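Alanine racemase (Acinetobacter baumannii, PDB 4QHR) belongs to the alanine racemase family and joins an N-terminal TIM-barrel domain to a largely beta-stranded C-terminal domain in a two-chain assembly. Local coordinates at residues Glu239-Asn244 and Ile266-Ile271; Asn285-Asp290 and Thr318-Trp323; Gly255-Ala260 and Val297-Met302; Ala4-Asp9 and Pro232-Thr237; Gly276-Tyr281 and Glu334-Ile339. All coordinates share one frame; numbering follows the deposited sequence.

Contact 1: Glu239-Asn244 and Ile266-Ile271; sequences EIIALN and IAIVSI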
# COMPACT_ATOMS: atom_id res chain seq x y z
N GLU A 239 -15.83 -6.56 -6.47
CA GLU A 239 -17.17 -7.10 -6.64
C GLU A 239 -17.71 -7.68 -5.35
O GLU A 239 -16.98 -8.06 -4.40
CB GLU A 239 -17.18 -8.21 -7.75
CG GLU A 239 -17.20 -7.63 -9.16
CD GLU A 239 -17.21 -8.71 -10.21
OE1 GLU A 239 -17.45 -9.90 -9.84
OE2 GLU A 239 -16.98 -8.37 -11.38
N ILE A 240 -19.03 -7.72 -5.32
CA ILE A 240 -19.75 -8.41 -4.24
C ILE A 240 -19.58 -9.93 -4.32
O ILE A 240 -19.88 -10.53 -5.33
CB ILE A 240 -21.22 -8.01 -4.20
CG1 ILE A 240 -21.28 -6.57 -3.72
CG2 ILE A 240 -21.97 -8.94 -3.23
CD1 ILE A 240 -22.65 -5.91 -3.77
N ILE A 241 -19.11 -10.53 -3.23
CA ILE A 241 -18.83 -11.97 -3.17
C ILE A 241 -19.76 -12.75 -2.24
O ILE A 241 -19.76 -13.99 -2.27
CB ILE A 241 -17.35 -12.23 -2.82
CG1 ILE A 241 -16.94 -11.66 -1.46
CG2 ILE A 241 -16.46 -11.61 -3.90
CD1 ILE A 241 -15.59 -12.15 -0.94
N ALA A 242 -20.50 -12.03 -1.39
CA ALA A 242 -21.47 -12.64 -0.48
C ALA A 242 -22.54 -11.65 -0.05
O ALA A 242 -22.28 -10.46 0.08
CB ALA A 242 -20.79 -13.20 0.77
N LEU A 243 -23.75 -12.18 0.18
CA LEU A 243 -24.86 -11.40 0.67
C LEU A 243 -25.40 -11.98 1.97
O LEU A 243 -25.46 -13.21 2.12
CB LEU A 243 -25.97 -11.36 -0.38
CG LEU A 243 -25.51 -10.56 -1.59
CD1 LEU A 243 -26.47 -10.80 -2.73
CD2 LEU A 243 -25.44 -9.08 -1.24
N ASN A 244 -25.81 -11.12 2.89
CA ASN A 244 -26.16 -11.56 4.21
C ASN A 244 -27.25 -10.69 4.79
O ASN A 244 -27.10 -9.48 4.82
CB ASN A 244 -24.87 -11.55 5.06
CG ASN A 244 -25.03 -12.10 6.46
OD1 ASN A 244 -24.32 -11.67 7.39
ND2 ASN A 244 -25.91 -13.05 6.64
N ILE A 266 -26.31 -6.87 4.13
CA ILE A 266 -24.87 -6.65 4.12
C ILE A 266 -24.34 -7.32 2.90
O ILE A 266 -24.79 -8.40 2.57
CB ILE A 266 -24.22 -7.37 5.32
CG1 ILE A 266 -24.73 -6.74 6.62
CG2 ILE A 266 -22.70 -7.27 5.27
CD1 ILE A 266 -24.61 -5.22 6.68
N ALA A 267 -23.40 -6.69 2.22
CA ALA A 267 -22.67 -7.41 1.17
C ALA A 267 -21.17 -7.45 1.55
O ALA A 267 -20.64 -6.51 2.14
CB ALA A 267 -22.85 -6.72 -0.15
N ILE A 268 -20.52 -8.56 1.20
CA ILE A 268 -19.10 -8.66 1.33
C ILE A 268 -18.48 -8.39 -0.04
O ILE A 268 -18.93 -8.91 -1.09
CB ILE A 268 -18.65 -10.01 1.91
CG1 ILE A 268 -19.40 -10.31 3.21
CG2 ILE A 268 -17.14 -10.01 2.12
CD1 ILE A 268 -19.26 -9.25 4.30
N VAL A 269 -17.43 -7.57 -0.03
CA VAL A 269 -16.77 -7.14 -1.24
C VAL A 269 -15.33 -7.66 -1.27
O VAL A 269 -14.67 -7.70 -0.23
CB VAL A 269 -16.74 -5.60 -1.29
CG1 VAL A 269 -15.96 -5.12 -2.49
CG2 VAL A 269 -18.17 -5.06 -1.35
N SER A 270 -14.84 -8.00 -2.45
CA SER A 270 -13.55 -8.57 -2.61
C SER A 270 -12.44 -7.49 -2.71
O SER A 270 -11.73 -7.42 -3.70
CB SER A 270 -13.49 -9.48 -3.83
OG SER A 270 -13.83 -8.78 -5.05
N ILE A 271 -12.30 -6.72 -1.66
CA ILE A 271 -11.13 -5.84 -1.51
C ILE A 271 -10.81 -5.69 -0.05
O ILE A 271 -11.73 -5.77 0.78
CB ILE A 271 -11.41 -4.49 -2.13
CG1 ILE A 271 -10.12 -3.90 -2.66
CG2 ILE A 271 -12.06 -3.50 -1.13
CD1 ILE A 271 -9.65 -4.56 -3.93

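Contact 2: Asn285-Asp290 and Thr318-Trp323; sequences NFVAID and TQVELW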
# COMPACT_ATOMS: atom_id res chain seq x y z
N ASN A 285 -16.97 5.97 5.88
CA ASN A 285 -16.55 5.91 4.50
C ASN A 285 -17.65 5.21 3.70
O ASN A 285 -18.48 4.47 4.27
CB ASN A 285 -15.22 5.14 4.40
CG ASN A 285 -14.63 5.23 3.03
OD1 ASN A 285 -14.74 6.26 2.38
ND2 ASN A 285 -14.09 4.10 2.52
N PHE A 286 -17.66 5.46 2.40
CA PHE A 286 -18.66 4.95 1.49
C PHE A 286 -17.97 4.34 0.27
O PHE A 286 -16.86 4.74 -0.08
CB PHE A 286 -19.61 6.08 1.06
CG PHE A 286 -20.39 6.67 2.21
CD1 PHE A 286 -19.84 7.68 2.94
CD2 PHE A 286 -21.65 6.19 2.56
CE1 PHE A 286 -20.52 8.22 4.05
CE2 PHE A 286 -22.34 6.73 3.64
CZ PHE A 286 -21.75 7.75 4.40
N VAL A 287 -18.67 3.42 -0.38
CA VAL A 287 -18.35 2.98 -1.72
C VAL A 287 -19.49 3.40 -2.68
O VAL A 287 -20.60 3.74 -2.23
CB VAL A 287 -18.12 1.49 -1.83
CG1 VAL A 287 -17.01 1.05 -0.88
CG2 VAL A 287 -19.41 0.69 -1.51
N ALA A 288 -19.24 3.33 -3.97
CA ALA A 288 -20.24 3.71 -4.98
C ALA A 288 -20.71 2.45 -5.68
O ALA A 288 -19.88 1.65 -6.18
CB ALA A 288 -19.65 4.69 -5.96
N ILE A 289 -22.02 2.23 -5.68
CA ILE A 289 -22.62 1.04 -6.31
C ILE A 289 -23.95 1.45 -6.93
O ILE A 289 -24.77 2.06 -6.23
CB ILE A 289 -22.99 -0.07 -5.28
CG1 ILE A 289 -21.79 -0.50 -4.46
CG2 ILE A 289 -23.66 -1.26 -5.99
CD1 ILE A 289 -22.07 -1.53 -3.39
N ASP A 290 -24.17 1.12 -8.21
CA ASP A 290 -25.47 1.26 -8.89
C ASP A 290 -25.97 2.73 -8.81
O ASP A 290 -27.18 2.97 -8.68
CB ASP A 290 -26.49 0.26 -8.28
CG ASP A 290 -27.80 0.13 -9.12
OD1 ASP A 290 -27.70 0.00 -10.34
OD2 ASP A 290 -28.92 0.17 -8.56
N THR A 318 -21.99 -7.97 -8.44
CA THR A 318 -22.20 -6.53 -8.66
C THR A 318 -20.90 -5.79 -8.39
O THR A 318 -20.21 -6.09 -7.42
CB THR A 318 -23.27 -5.97 -7.75
OG1 THR A 318 -24.54 -6.44 -8.19
CG2 THR A 318 -23.25 -4.48 -7.65
N GLN A 319 -20.63 -4.83 -9.27
CA GLN A 319 -19.39 -4.10 -9.32
C GLN A 319 -19.48 -3.00 -8.29
O GLN A 319 -20.47 -2.41 -8.14
CB GLN A 319 -19.12 -3.51 -10.73
CG GLN A 319 -18.14 -4.35 -11.57
CD GLN A 319 -17.27 -3.47 -12.48
OE1 GLN A 319 -17.68 -3.18 -13.60
NE2 GLN A 319 -16.06 -3.04 -11.99
N VAL A 320 -18.40 -2.78 -7.57
CA VAL A 320 -18.36 -1.84 -6.47
C VAL A 320 -17.13 -0.92 -6.67
O VAL A 320 -16.01 -1.43 -6.87
CB VAL A 320 -18.19 -2.59 -5.14
CG1 VAL A 320 -18.02 -1.62 -3.96
CG2 VAL A 320 -19.39 -3.49 -4.90
N GLU A 321 -17.37 0.39 -6.66
CA GLU A 321 -16.32 1.37 -6.86
C GLU A 321 -15.77 1.86 -5.53
O GLU A 321 -16.52 2.42 -4.71
CB GLU A 321 -16.84 2.55 -7.69
CG GLU A 321 -15.81 3.68 -7.85
CD GLU A 321 -16.39 4.83 -8.68
OE1 GLU A 321 -17.14 4.52 -9.63
OE2 GLU A 321 -16.14 6.01 -8.35
N LEU A 322 -14.47 1.66 -5.32
CA LEU A 322 -13.84 2.11 -4.08
C LEU A 322 -13.41 3.55 -4.21
O LEU A 322 -13.59 4.34 -3.30
CB LEU A 322 -12.70 1.19 -3.73
CG LEU A 322 -13.27 -0.22 -3.69
CD1 LEU A 322 -12.19 -1.17 -4.07
CD2 LEU A 322 -13.97 -0.48 -2.37
N TRP A 323 -12.89 3.92 -5.37
CA TRP A 323 -12.84 5.30 -5.73
C TRP A 323 -12.71 5.42 -7.22
O TRP A 323 -12.36 4.43 -7.89
CB TRP A 323 -11.71 6.03 -5.01
CG TRP A 323 -10.30 5.51 -5.20
CD1 TRP A 323 -9.48 5.72 -6.29
CD2 TRP A 323 -9.51 4.86 -4.23
NE1 TRP A 323 -8.24 5.17 -6.04
CE2 TRP A 323 -8.24 4.63 -4.79
CE3 TRP A 323 -9.76 4.39 -2.93
CZ2 TRP A 323 -7.22 3.98 -4.09
CZ3 TRP A 323 -8.74 3.74 -2.25
CH2 TRP A 323 -7.48 3.56 -2.84
O HOH W 1 -14.41 3.64 -0.58
O HOH W 2 -22.48 -0.98 -9.77

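Contact 3: Gly255-Ala260 and Val297-Met302; sequences GSTFCA and VGRVSM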
# COMPACT_ATOMS: atom_id res chain seq x y z
N GLY A 255 -13.24 -7.25 15.32
CA GLY A 255 -13.50 -6.20 16.29
C GLY A 255 -14.97 -5.99 16.71
O GLY A 255 -15.24 -5.30 17.72
N SER A 256 -15.92 -6.56 15.95
CA SER A 256 -17.35 -6.36 16.21
C SER A 256 -17.67 -4.88 16.48
O SER A 256 -18.47 -4.53 17.35
CB SER A 256 -17.82 -7.29 17.36
OG SER A 256 -17.78 -8.66 16.93
N THR A 257 -17.03 -4.00 15.70
CA THR A 257 -17.11 -2.56 15.94
C THR A 257 -18.42 -1.98 15.42
O THR A 257 -18.73 -0.82 15.70
CB THR A 257 -15.93 -1.78 15.29
OG1 THR A 257 -16.02 -1.84 13.85
CG2 THR A 257 -14.60 -2.31 15.76
N PHE A 258 -19.18 -2.78 14.65
CA PHE A 258 -20.44 -2.32 14.12
C PHE A 258 -21.58 -3.21 14.61
O PHE A 258 -21.54 -4.42 14.45
CB PHE A 258 -20.43 -2.32 12.59
CG PHE A 258 -21.75 -1.95 11.99
CD1 PHE A 258 -22.15 -0.60 11.94
CD2 PHE A 258 -22.63 -2.95 11.51
CE1 PHE A 258 -23.38 -0.25 11.40
CE2 PHE A 258 -23.87 -2.60 10.97
CZ PHE A 258 -24.25 -1.24 10.92
N CYS A 259 -22.59 -2.56 15.18
CA CYS A 259 -23.77 -3.21 15.68
C CYS A 259 -24.98 -2.78 14.84
O CYS A 259 -25.22 -1.59 14.66
CB CYS A 259 -23.97 -2.81 17.15
SG CYS A 259 -25.43 -3.57 17.88
N ALA A 260 -25.76 -3.74 14.33
CA ALA A 260 -26.97 -3.38 13.57
C ALA A 260 -28.09 -2.80 14.48
O ALA A 260 -28.56 -3.47 15.39
CB ALA A 260 -27.49 -4.59 12.80
N VAL A 297 -19.09 -0.90 6.60
CA VAL A 297 -19.50 -1.21 7.96
C VAL A 297 -18.55 -2.17 8.63
O VAL A 297 -18.07 -3.15 8.00
CB VAL A 297 -20.94 -1.74 8.07
CG1 VAL A 297 -21.88 -0.65 7.56
CG2 VAL A 297 -21.19 -3.02 7.28
N GLY A 298 -18.27 -1.88 9.89
CA GLY A 298 -17.33 -2.71 10.67
C GLY A 298 -15.91 -2.58 10.11
O GLY A 298 -15.65 -1.78 9.24
N ARG A 299 -14.98 -3.39 10.59
CA ARG A 299 -13.59 -3.24 10.15
C ARG A 299 -13.29 -3.77 8.73
O ARG A 299 -13.92 -4.76 8.21
CB ARG A 299 -12.64 -3.93 11.13
CG ARG A 299 -12.53 -3.18 12.47
CD ARG A 299 -11.31 -3.60 13.24
NE ARG A 299 -11.29 -3.00 14.58
CZ ARG A 299 -10.85 -3.60 15.70
NH1 ARG A 299 -10.40 -4.85 15.68
NH2 ARG A 299 -10.87 -2.95 16.86
N VAL A 300 -12.27 -3.16 8.14
CA VAL A 300 -11.70 -3.61 6.87
C VAL A 300 -10.67 -4.71 7.17
O VAL A 300 -9.76 -4.51 7.98
CB VAL A 300 -11.03 -2.41 6.14
CG1 VAL A 300 -10.18 -2.80 4.95
CG2 VAL A 300 -12.07 -1.38 5.81
N SER A 301 -10.79 -5.86 6.51
CA SER A 301 -9.81 -6.93 6.73
C SER A 301 -8.78 -6.94 5.57
O SER A 301 -8.79 -6.06 4.71
CB SER A 301 -10.54 -8.27 6.91
OG SER A 301 -11.15 -8.68 5.72
N MET A 302 -7.90 -7.92 5.60
CA MET A 302 -6.86 -7.99 4.59
C MET A 302 -7.47 -8.10 3.20
O MET A 302 -7.00 -7.43 2.32
CB MET A 302 -5.89 -9.12 4.88
CG MET A 302 -4.62 -9.05 4.01
SD MET A 302 -3.39 -10.26 4.56
CE MET A 302 -2.96 -9.56 6.15
O HOH W 3 -15.92 -4.78 12.99

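Contact 4: Ala4-Asp9 and Pro232-Thr237; sequences ATVYID and PVMTFT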
# COMPACT_ATOMS: atom_id res chain seq x y z
N ALA A 4 -10.65 -7.58 -8.44
CA ALA A 4 -10.09 -6.37 -7.83
C ALA A 4 -9.26 -5.76 -8.94
O ALA A 4 -8.30 -6.37 -9.40
CB ALA A 4 -9.20 -6.74 -6.64
N THR A 5 -9.65 -4.58 -9.37
CA THR A 5 -9.14 -3.95 -10.59
C THR A 5 -8.85 -2.43 -10.46
O THR A 5 -9.57 -1.69 -9.83
CB THR A 5 -10.17 -4.16 -11.69
OG1 THR A 5 -10.57 -5.53 -11.69
CG2 THR A 5 -9.61 -3.84 -13.06
N VAL A 6 -7.76 -2.02 -11.08
CA VAL A 6 -7.30 -0.63 -11.11
C VAL A 6 -7.30 -0.24 -12.59
O VAL A 6 -6.53 -0.82 -13.37
CB VAL A 6 -5.90 -0.50 -10.54
CG1 VAL A 6 -5.30 0.88 -10.84
CG2 VAL A 6 -5.87 -0.77 -9.02
N TYR A 7 -8.18 0.68 -12.94
CA TYR A 7 -8.38 1.19 -14.31
C TYR A 7 -7.75 2.55 -14.40
O TYR A 7 -7.93 3.35 -13.49
CB TYR A 7 -9.87 1.40 -14.63
CG TYR A 7 -10.71 0.16 -14.62
CD1 TYR A 7 -11.34 -0.27 -13.46
CD2 TYR A 7 -10.89 -0.56 -15.75
CE1 TYR A 7 -12.12 -1.40 -13.43
CE2 TYR A 7 -11.65 -1.70 -15.73
CZ TYR A 7 -12.27 -2.11 -14.56
OH TYR A 7 -13.04 -3.23 -14.52
N ILE A 8 -7.07 2.81 -15.50
CA ILE A 8 -6.39 4.07 -15.74
C ILE A 8 -6.89 4.69 -17.05
O ILE A 8 -6.64 4.12 -18.13
CB ILE A 8 -4.84 3.86 -15.83
CG1 ILE A 8 -4.30 3.12 -14.62
CG2 ILE A 8 -4.14 5.21 -15.98
CD1 ILE A 8 -4.37 3.95 -13.32
N ASP A 9 -7.56 5.83 -16.97
CA ASP A 9 -8.17 6.56 -18.12
C ASP A 9 -7.16 7.52 -18.77
O ASP A 9 -6.82 8.54 -18.19
CB ASP A 9 -9.42 7.25 -17.60
CG ASP A 9 -10.14 8.16 -18.60
OD1 ASP A 9 -9.83 8.29 -19.80
OD2 ASP A 9 -11.11 8.78 -18.09
N PRO A 232 -10.84 12.59 -12.78
CA PRO A 232 -10.18 11.45 -12.10
C PRO A 232 -9.63 10.46 -13.11
O PRO A 232 -10.35 10.05 -14.06
CB PRO A 232 -11.31 10.84 -11.26
CG PRO A 232 -12.21 11.99 -10.97
CD PRO A 232 -12.14 12.91 -12.17
N VAL A 233 -8.40 10.03 -12.92
CA VAL A 233 -7.78 9.11 -13.85
C VAL A 233 -7.99 7.64 -13.40
O VAL A 233 -8.29 6.75 -14.23
CB VAL A 233 -6.29 9.45 -13.97
CG1 VAL A 233 -5.52 8.37 -14.74
CG2 VAL A 233 -6.09 10.81 -14.60
N MET A 234 -7.82 7.38 -12.12
CA MET A 234 -7.93 6.04 -11.59
C MET A 234 -9.34 5.72 -11.08
O MET A 234 -9.89 6.48 -10.27
CB MET A 234 -6.96 5.83 -10.40
CG MET A 234 -6.95 4.42 -9.87
SD MET A 234 -5.97 4.03 -8.41
CE MET A 234 -4.32 4.57 -8.90
N THR A 235 -9.86 4.58 -11.53
CA THR A 235 -11.00 3.93 -10.87
C THR A 235 -10.55 2.62 -10.23
O THR A 235 -9.93 1.74 -10.90
CB THR A 235 -12.14 3.70 -11.84
OG1 THR A 235 -12.42 4.95 -12.48
CG2 THR A 235 -13.40 3.28 -11.07
N PHE A 236 -10.86 2.44 -8.95
CA PHE A 236 -10.44 1.25 -8.19
C PHE A 236 -11.75 0.49 -7.89
O PHE A 236 -12.62 1.01 -7.19
CB PHE A 236 -9.71 1.71 -6.92
CG PHE A 236 -9.11 0.61 -6.04
CD1 PHE A 236 -8.72 -0.65 -6.53
CD2 PHE A 236 -8.88 0.89 -4.71
CE1 PHE A 236 -8.15 -1.59 -5.66
CE2 PHE A 236 -8.34 -0.04 -3.85
CZ PHE A 236 -7.98 -1.28 -4.32
N THR A 237 -11.87 -0.72 -8.46
CA THR A 237 -13.07 -1.56 -8.27
C THR A 237 -12.85 -2.95 -7.68
O THR A 237 -11.77 -3.49 -7.66
CB THR A 237 -13.89 -1.70 -9.58
OG1 THR A 237 -13.24 -2.62 -10.48
CG2 THR A 237 -14.10 -0.32 -10.24
O HOH W 4 -12.97 -5.43 -10.06

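Contact 5: Gly276-Tyr281 and Glu334-Ile339; sequences GYPRAY and EANGTI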
# COMPACT_ATOMS: atom_id res chain seq x y z
N GLY A 276 -4.44 -2.74 -0.84
CA GLY A 276 -4.16 -1.32 -0.68
C GLY A 276 -5.39 -0.47 -0.40
O GLY A 276 -5.28 0.73 -0.35
N TYR A 277 -6.56 -1.08 -0.17
CA TYR A 277 -7.68 -0.31 0.33
C TYR A 277 -7.46 -0.01 1.82
O TYR A 277 -7.15 -0.93 2.56
CB TYR A 277 -8.96 -1.11 0.13
CG TYR A 277 -10.23 -0.31 0.40
CD1 TYR A 277 -10.66 0.67 -0.49
CD2 TYR A 277 -10.96 -0.51 1.53
CE1 TYR A 277 -11.82 1.40 -0.25
CE2 TYR A 277 -12.14 0.20 1.77
CZ TYR A 277 -12.56 1.16 0.88
OH TYR A 277 -13.73 1.87 1.14
N PRO A 278 -7.57 1.27 2.26
CA PRO A 278 -7.09 1.62 3.60
C PRO A 278 -7.99 1.04 4.68
O PRO A 278 -9.19 0.91 4.45
CB PRO A 278 -7.15 3.14 3.64
CG PRO A 278 -7.38 3.60 2.26
CD PRO A 278 -7.99 2.47 1.50
N ARG A 279 -7.40 0.72 5.82
CA ARG A 279 -8.08 0.01 6.89
C ARG A 279 -8.75 0.94 7.87
O ARG A 279 -9.90 0.67 8.26
CB ARG A 279 -7.07 -0.85 7.70
CG ARG A 279 -7.62 -1.60 8.87
CD ARG A 279 -6.58 -2.47 9.60
NE ARG A 279 -7.13 -2.92 10.88
CZ ARG A 279 -7.12 -2.19 12.02
NH1 ARG A 279 -6.52 -0.99 12.08
NH2 ARG A 279 -7.65 -2.69 13.13
N ALA A 280 -8.03 1.96 8.32
CA ALA A 280 -8.44 2.63 9.55
C ALA A 280 -9.09 4.00 9.26
O ALA A 280 -8.46 4.89 8.74
CB ALA A 280 -7.25 2.76 10.50
N TYR A 281 -10.36 4.13 9.58
CA TYR A 281 -11.12 5.32 9.24
C TYR A 281 -11.40 6.16 10.45
O TYR A 281 -11.52 5.65 11.54
CB TYR A 281 -12.37 4.90 8.50
CG TYR A 281 -12.00 4.38 7.17
CD1 TYR A 281 -11.62 3.06 7.03
CD2 TYR A 281 -11.97 5.21 6.05
CE1 TYR A 281 -11.25 2.54 5.78
CE2 TYR A 281 -11.59 4.69 4.79
CZ TYR A 281 -11.23 3.35 4.67
OH TYR A 281 -10.85 2.81 3.44
N GLU A 334 -9.96 11.59 3.11
CA GLU A 334 -10.38 12.39 4.25
C GLU A 334 -11.01 11.50 5.32
O GLU A 334 -10.68 11.62 6.49
CB GLU A 334 -11.35 13.51 3.82
CG GLU A 334 -11.82 14.35 5.00
CD GLU A 334 -13.13 15.09 4.77
OE1 GLU A 334 -13.94 14.73 3.89
OE2 GLU A 334 -13.39 16.04 5.54
N ALA A 335 -11.85 10.53 4.93
CA ALA A 335 -12.38 9.57 5.90
C ALA A 335 -11.33 8.70 6.55
O ALA A 335 -11.50 8.23 7.66
CB ALA A 335 -13.45 8.70 5.26
N ASN A 336 -10.22 8.50 5.83
CA ASN A 336 -9.07 7.70 6.30
C ASN A 336 -8.07 8.52 7.06
O ASN A 336 -7.07 7.97 7.50
CB ASN A 336 -8.43 7.03 5.02
CG ASN A 336 -7.22 6.11 5.27
OD1 ASN A 336 -6.29 6.12 4.45
ND2 ASN A 336 -7.23 5.30 6.33
N GLY A 337 -8.30 9.83 7.22
CA GLY A 337 -7.40 10.74 7.97
C GLY A 337 -6.12 11.08 7.20
O GLY A 337 -5.13 11.45 7.80
N THR A 338 -6.13 10.99 5.88
CA THR A 338 -4.95 11.32 5.08
C THR A 338 -5.33 12.05 3.77
O THR A 338 -6.39 12.67 3.69
CB THR A 338 -4.08 10.04 4.89
OG1 THR A 338 -2.83 10.41 4.30
CG2 THR A 338 -4.79 9.02 4.05
N ILE A 339 -4.48 11.98 2.77
CA ILE A 339 -4.66 12.73 1.52
C ILE A 339 -4.64 11.77 0.35
O ILE A 339 -4.10 10.64 0.44
CB ILE A 339 -3.57 13.84 1.34
CG1 ILE A 339 -2.15 13.25 1.35
CG2 ILE A 339 -3.71 14.84 2.49
CD1 ILE A 339 -1.04 14.29 1.17
O HOH W 5 -5.21 3.06 7.33

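Contact 1: Glu239-Asn244 and Ile266-Ile271
Two groups of the neighbouring strand converge on the carbonyl oxygen of Ile268: Ile241 N bonds to Ile268 O at 2.7 Å and almost straight (169° at the hydrogen), while Ile240 CA brings its C-H to Ile268 O at 3.3 Å. One residue on, Ala242 O takes Ile268 N at 2.8 Å. Ile241 and Ala242 thus both face Ile268, the definition of a classic beta bulge, and the antiparallel register between strands 234-246 and 264-269 slips by one residue there. Beyond it, Asn244 and Ile266 exchange two backbone bonds; before it, Ser270 N reaches Glu239 O at 2.9 Å. Ser270 OG receives only a weak bond from Glu239 N and is held more firmly by Gln3 O. On the face of Ile240, Leu243 and Val269, the methyl of Ala267 is touched by two branch tips, Ile240 CD1 and Leu243 CD2, each 3.7 Å from Ala267 CB. At the bulge, Ile241 CG1, placed between its own N and carbonyl carbon (chi1 61°), comes to 3.9 Å from Ile268 CG2, the two side chains crossing obliquely. The second subunit covers the face of Ala242 and Ile268, its Leu133 packing on Ala242 and its Arg132 on Ile268.

Contact 2: Asn285-Asp290 and Thr318-Trp323
A single antiparallel bridge, Ala288 with Glu321, joins strand 286-289 to strand 319-321 within the curled beta sheet of the C-terminal domain. Both of its bonds are nearly straight: Glu321 N to Ala288 O at 2.8 Å (168°), and Ala288 N to Glu321 O at 3.0 Å (175°). Water takes over at both ends. One molecule donates to Phe286 O and Leu322 O and accepts from Asn285 ND2; a second accepts from Asp290 N and donates to Gln319 O, which it meets at 3.0 Å. Aliphatic branches interlock to one side of the bridge. Val320, with CG1 anti to its backbone N (chi1 175°), spreads its two methyls over two partners of the strand opposite, its CG1 lying 3.6 Å from Val287 CG2 and its CG2 equally 3.6 Å from Ile289 CD1. Val287 CG1 runs beside Leu322 CD2 at 3.7 Å, the two side chains pointing the same way, and Ile289 CG2 touches Thr318 CG2, those side chains crossing at about a right angle. The side chain of Glu321 touches Ala288 through its CB, 3.9 Å from Ala288 CB. Its extended chain carries the buried carboxylate on to His326 ND1 and the backbone N of Arg327; two such partners would be expected to favour the charged form.

Contact 3: Gly255-Ala260 and Val297-Met302
Apolar contact is carried by Phe258 and Val297. Val297 CB sits over the middle of the Phe258 ring, 4.0 Å from its centroid and 10° off the ring normal, a CH-pi contact; Phe258 CG anti to the backbone N (chi1 176°) brings the ring there. Phe258 CB also comes to 3.5 Å from Gly298 N. The segments are two loops of the C-terminal domain: 255-260 includes the short, weakly bonded strand 258-259, which pairs with 251-252, and 297-302 leaves strand 292-297. The cation packs by its flat side on Gly255, whose CA lies 3.4 Å above the guanidinium plane of Arg299, displaced toward the rim. Arg299 NE is also 3.6 Å from Thr257 CG2, those side chains crossing at about a right angle. Polar linkage goes through one water, which accepts from Thr257 N at 3.0 Å and from Arg299 N at 2.9 Å. Both loops reach the dimer interface, Ser256 OG bonding Asn162 ND2 of the second subunit and Met302 packing on its Tyr38.

Contact 4: Ala4-Asp9 and Pro232-Thr237
Thr237 N bonds to Thr5 O at 2.8 Å (170° at the hydrogen), and Tyr7 N to Thr235 O at 2.9 Å (176°). With the return bonds from Thr5 N to Thr237 O and from Thr235 N to Tyr7 O, they form a regular antiparallel ladder that places the N-terminal strand 4-8 in the beta sheet of the C-terminal domain, beside strand 234-246. A fifth bond, Asp9 N to Val233 O at 3.0 Å, ends the ladder where helix 10-23 begins; Asp9 OD1 caps that helix at Ala12 N. At this end of the ladder Ile8 CG2 also touches Val233 CG1. A water spans the strands, 2.9 Å from both Thr5 OG1 and Thr237 OG1. The Val6, Ile8, Met234 and Phe236 face is apolar. Val6 straddles two partners there, with CG1 4.0 Å from Met234 CG and CG2 3.8 Å from Phe236 CD1. The opposite face is built around Tyr7. Thr5 CG2 stands over one face of its ring, toward the rim, and Thr235 O lies at the ring edge in its plane. Thr237 OG1, set between its own N and carbonyl carbon (chi1 76°), meets the same ring at its edge, 3.4 Å from Tyr7 CE1.

Contact 5: Gly276-Tyr281 and Glu334-Ile339
Hydrogen bonding across this contact rests on the Asn336 amide, whose ND2 donates to Ala280 O at 2.7 Å with 142° at the hydrogen. The oxygen lies within 9° of the amide plane, whereas the donor stands well above the plane of the Ala280 carbonyl. Asn336 CG, anti to the backbone N, carries the amide across to the loop. The same ND2 also donates to a water that accepts from Ala280 N, so Asn336 grips both backbone polar atoms of Ala280, one directly and one through solvent. Within the loop, Tyr281 OH donates to Pro278 O at 2.7 Å, fixing the far end of the ring.

Helix 329-335 ends here in a Schellman motif: Gly337 takes positive phi and its N bonds back to Glu334 O. Through this turn the helix end meets the 276-281 loop of the C-terminal domain.

Van der Waals contacts add to the bond. Asn336 OD1 lies 3.2 Å from Pro278 CB, the side chains crossing at about a right angle. Tyr281 CD2 touches Ala335 CB at 3.9 Å and Tyr281 CE2 touches Asn336 CB at the same distance, ring and amide planes being 46° apart. Tyr281 CA comes within 3.3 Å of Ala335 O, a carbonyl of the last helical turn.

Intersubunit bonds flank the site: Arg279 NH1 pairs with Thr338 OG1 of the second subunit, and Thr338 reciprocally with its Arg279.

How the contacts relate
Strand 234-246 ties contacts 1, 2 and 4 into one sheet. Contact 1 reaches contact 2, 11 Å away between centres, by a probable bond from Ile240 N to Thr318 O (2.9 Å). Contact 4, its centre 12 Å from that of contact 2, joins it by a probable bond from Leu322 N to Phe236 O (2.7 Å) at a second classic bulge, where Leu322 and Trp323 face Phe236. Tyr277 of contact 5 packs against Ile271 of contact 1, Leu322 of contact 2 and Phe236 of contact 4. Contact 3 meets contact 5 through Val300 and Tyr281, and contact 1 through Val297 and Ile266. The cofactor-modified Lys34 belongs to the N-terminal domain; Met234 touches His40, while Met302 touches Tyr38 of the second subunit.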